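Side-chain contact in profilin (Schizosaccharomyces pombe, PDB 3D9Y), which binds monomeric actin, promoting or preventing its polymerization according to concentration, and is essential for cytokinesis in fission yeast: residues 75-80 with 117-122. Residues are numbered along the deposited sequence; the frame is centred on the assembly and turned at random.
Sequences EGRSIY and ALADYL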
ATOM      1  N   GLU A  75       1.254   8.451  -8.943  1.00 13.87           N
ATOM      2  CA  GLU A  75       0.232   9.420  -9.308  1.00 15.44           C
ATOM      3  C   GLU A  75      -0.586   9.722  -8.032  1.00 15.48           C
ATOM      4  O   GLU A  75      -0.274   9.207  -6.936  1.00 16.07           O
ATOM      5  CB  GLU A  75      -0.694   8.875 -10.416  1.00 16.73           C
ATOM      6  CG  GLU A  75      -0.129   7.770 -11.297  1.00 17.94           C
ATOM      7  CD  GLU A  75      -1.190   6.986 -12.047  1.00 18.99           C
ATOM      8  OE1 GLU A  75      -1.972   6.236 -11.409  1.00 22.70           O
ATOM      9  OE2 GLU A  75      -1.239   7.095 -13.289  1.00 24.19           O
ATOM     10  N   GLY A  76      -1.634  10.522  -8.176  1.00 15.04           N
ATOM     11  CA  GLY A  76      -2.399  11.002  -7.024  1.00 14.91           C
ATOM     12  C   GLY A  76      -3.100   9.943  -6.204  1.00 14.46           C
ATOM     13  O   GLY A  76      -3.472  10.188  -5.044  1.00 16.10           O
ATOM     14  N   ARG A  77      -3.349   8.787  -6.802  1.00 13.78           N
ATOM     15  CA  ARG A  77      -4.062   7.704  -6.127  1.00 13.52           C
ATOM     16  C   ARG A  77      -3.233   6.425  -5.946  1.00 12.39           C
ATOM     17  O   ARG A  77      -3.550   5.593  -5.100  1.00 11.52           O
ATOM     18  CB  ARG A  77      -5.331   7.368  -6.920  1.00 14.25           C
ATOM     19  CG  ARG A  77      -5.793   5.943  -6.730  1.00 14.85           C
ATOM     20  CD  ARG A  77      -7.072   5.626  -7.411  1.00 16.37           C
ATOM     21  NE  ARG A  77      -7.848   4.725  -6.571  1.00 18.19           N
ATOM     22  CZ  ARG A  77      -8.766   5.124  -5.692  1.00 19.76           C
ATOM     23  NH1 ARG A  77      -9.021   6.417  -5.494  1.00 20.91           N
ATOM     24  NH2 ARG A  77      -9.423   4.221  -4.987  1.00 20.18           N
ATOM     25  N   SER A  78      -2.172   6.276  -6.728  1.00 11.51           N
ATOM     26  CA  SER A  78      -1.450   5.006  -6.824  1.00 11.28           C
ATOM     27  C   SER A  78       0.064   5.239  -6.794  1.00 11.18           C
ATOM     28  O   SER A  78       0.574   6.060  -7.563  1.00 10.80           O
ATOM     29  CB  SER A  78      -1.839   4.302  -8.129  1.00 11.38           C
ATOM     30  OG  SER A  78      -3.237   4.086  -8.217  1.00 10.77           O
ATOM     31  N   ILE A  79       0.752   4.553  -5.876  1.00 10.83           N
ATOM     32  CA  ILE A  79       2.226   4.557  -5.767  1.00 10.92           C
ATOM     33  C   ILE A  79       2.678   3.102  -5.694  1.00 10.98           C
ATOM     34  O   ILE A  79       2.310   2.390  -4.766  1.00 11.19           O
ATOM     35  CB  ILE A  79       2.698   5.307  -4.518  1.00 11.63           C
ATOM     36  CG1 ILE A  79       2.384   6.800  -4.657  1.00 10.72           C
ATOM     37  CG2 ILE A  79       4.222   5.094  -4.291  1.00 12.32           C
ATOM     38  CD1 ILE A  79       2.588   7.607  -3.408  1.00 10.84           C
ATOM     39  N   TYR A  80       3.410   2.654  -6.709  1.00 10.97           N
ATOM     40  CA  TYR A  80       3.831   1.257  -6.820  1.00 11.22           C
ATOM     41  C   TYR A  80       5.355   1.215  -6.812  1.00 11.46           C
ATOM     42  O   TYR A  80       6.005   2.085  -7.390  1.00 11.49           O
ATOM     43  CB  TYR A  80       3.403   0.602  -8.124  1.00 10.87           C
ATOM     44  CG  TYR A  80       1.928   0.563  -8.480  1.00  9.87           C
ATOM     45  CD1 TYR A  80       0.925   0.902  -7.568  1.00 10.02           C
ATOM     46  CD2 TYR A  80       1.543   0.177  -9.751  1.00 11.11           C
ATOM     47  CE1 TYR A  80      -0.434   0.854  -7.926  1.00 10.28           C
ATOM     48  CE2 TYR A  80       0.200   0.131 -10.126  1.00 10.64           C
ATOM     49  CZ  TYR A  80      -0.788   0.467  -9.206  1.00 10.14           C
ATOM     50  OH  TYR A  80      -2.113   0.415  -9.576  1.00 10.55           O
ATOM     51  N   ALA A 117      -8.971  -2.549  -6.631  1.00 11.42           N
ATOM     52  CA  ALA A 117     -10.383  -2.925  -6.542  1.00 11.83           C
ATOM     53  C   ALA A 117     -10.894  -2.757  -5.123  1.00 12.21           C
ATOM     54  O   ALA A 117     -11.986  -2.207  -4.916  1.00 12.49           O
ATOM     55  CB  ALA A 117     -10.571  -4.351  -7.021  1.00 10.85           C
ATOM     56  N   LEU A 118     -10.114  -3.201  -4.136  1.00 12.46           N
ATOM     57  CA  LEU A 118     -10.494  -3.019  -2.735  1.00 12.65           C
ATOM     58  C   LEU A 118     -10.597  -1.524  -2.395  1.00 12.51           C
ATOM     59  O   LEU A 118     -11.468  -1.118  -1.651  1.00 12.91           O
ATOM     60  CB  LEU A 118      -9.521  -3.735  -1.784  1.00 13.13           C
ATOM     61  CG  LEU A 118      -9.974  -3.899  -0.338  1.00 13.68           C
ATOM     62  CD1 LEU A 118     -11.291  -4.699  -0.244  1.00 15.55           C
ATOM     63  CD2 LEU A 118      -8.877  -4.528   0.518  1.00 14.30           C
ATOM     64  N   ALA A 119      -9.697  -0.719  -2.946  1.00 12.10           N
ATOM     65  CA  ALA A 119      -9.750   0.741  -2.774  1.00 11.89           C
ATOM     66  C   ALA A 119     -11.027   1.351  -3.367  1.00 11.90           C
ATOM     67  O   ALA A 119     -11.699   2.148  -2.714  1.00 11.66           O
ATOM     68  CB  ALA A 119      -8.519   1.376  -3.388  1.00 11.65           C
ATOM     69  N   ASP A 120     -11.352   0.956  -4.599  1.00 11.86           N
ATOM     70  CA  ASP A 120     -12.568   1.404  -5.279  1.00 12.55           C
ATOM     71  C   ASP A 120     -13.814   1.034  -4.497  1.00 12.88           C
ATOM     72  O   ASP A 120     -14.739   1.830  -4.396  1.00 13.21           O
ATOM     73  CB  ASP A 120     -12.654   0.797  -6.679  1.00 13.03           C
ATOM     74  CG  ASP A 120     -11.730   1.463  -7.668  1.00 16.15           C
ATOM     75  OD1 ASP A 120     -11.288   2.607  -7.408  1.00 19.87           O
ATOM     76  OD2 ASP A 120     -11.457   0.847  -8.727  1.00 18.85           O
ATOM     77  N   TYR A 121     -13.838  -0.194  -3.982  1.00 12.73           N
ATOM     78  CA  TYR A 121     -14.915  -0.643  -3.072  1.00 12.31           C
ATOM     79  C   TYR A 121     -15.043   0.299  -1.882  1.00 12.26           C
ATOM     80  O   TYR A 121     -16.111   0.842  -1.624  1.00 11.78           O
ATOM     81  CB  TYR A 121     -14.648  -2.063  -2.590  1.00 12.05           C
ATOM     82  CG  TYR A 121     -15.598  -2.583  -1.539  1.00 11.89           C
ATOM     83  CD1 TYR A 121     -16.858  -3.065  -1.883  1.00 11.74           C
ATOM     84  CD2 TYR A 121     -15.230  -2.640  -0.197  1.00 11.77           C
ATOM     85  CE1 TYR A 121     -17.725  -3.570  -0.916  1.00 11.34           C
ATOM     86  CE2 TYR A 121     -16.084  -3.138   0.768  1.00 11.67           C
ATOM     87  CZ  TYR A 121     -17.333  -3.618   0.407  1.00 11.31           C
ATOM     88  OH  TYR A 121     -18.189  -4.123   1.365  1.00 11.65           O
ATOM     89  N   LEU A 122     -13.939   0.510  -1.175  1.00 12.39           N
ATOM     90  CA  LEU A 122     -13.944   1.377  -0.016  1.00 12.76           C
ATOM     91  C   LEU A 122     -14.369   2.807  -0.372  1.00 12.81           C
ATOM     92  O   LEU A 122     -15.093   3.432   0.399  1.00 12.34           O
ATOM     93  CB  LEU A 122     -12.590   1.361   0.694  1.00 12.69           C
ATOM     94  CG  LEU A 122     -12.270   0.062   1.441  1.00 13.14           C
ATOM     95  CD1 LEU A 122     -10.808   0.032   1.842  1.00 12.84           C
ATOM     96  CD2 LEU A 122     -13.164  -0.115   2.662  1.00 12.65           C
TER
HETATM   97  O   HOH W   1      -8.633   2.417  -7.304  1.00 36.66           O
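R77 reaches from the turn between two sheet strands to A119 and D120 on the C-terminal helix, in the profilin fold, where helices pack on an antiparallel β-sheet. The turn begins at E75 and is closed by the backbone bond from E75 N to S78 O (2.8 Å), with G76 leading into R77. The R77 side chain leaves toward helix 108-125 with CG anti to the backbone N (chi1 153°) and stays extended through chi2, then bends at chi3, carrying its guanidinium to the helix. There NH2 lies 3.4 Å from A119 CB. A119 itself packs on V91 and L98 of the sheet, and R77 also touches V91 as well as V123 one helical turn past A119. NH2 also forms a salt bridge with D120, 3.5 Å from OD1, but that oxygen sits well out of the guanidinium plane, so charge attraction rather than a directed N-H holds the pair; the two planes are tilted by 30°. A water may link the two charged groups a second way: it lies 2.7 Å from D120 OD1, within hydrogen-bonding distance, but its 2.5 Å separation from R77 NE is too short to be taken at face value and leaves that link doubtful. Farther along the strand, S78 OG and Y80 OH both hydrogen-bond to E116 OE2, tying the same helix to the sheet one turn before D120.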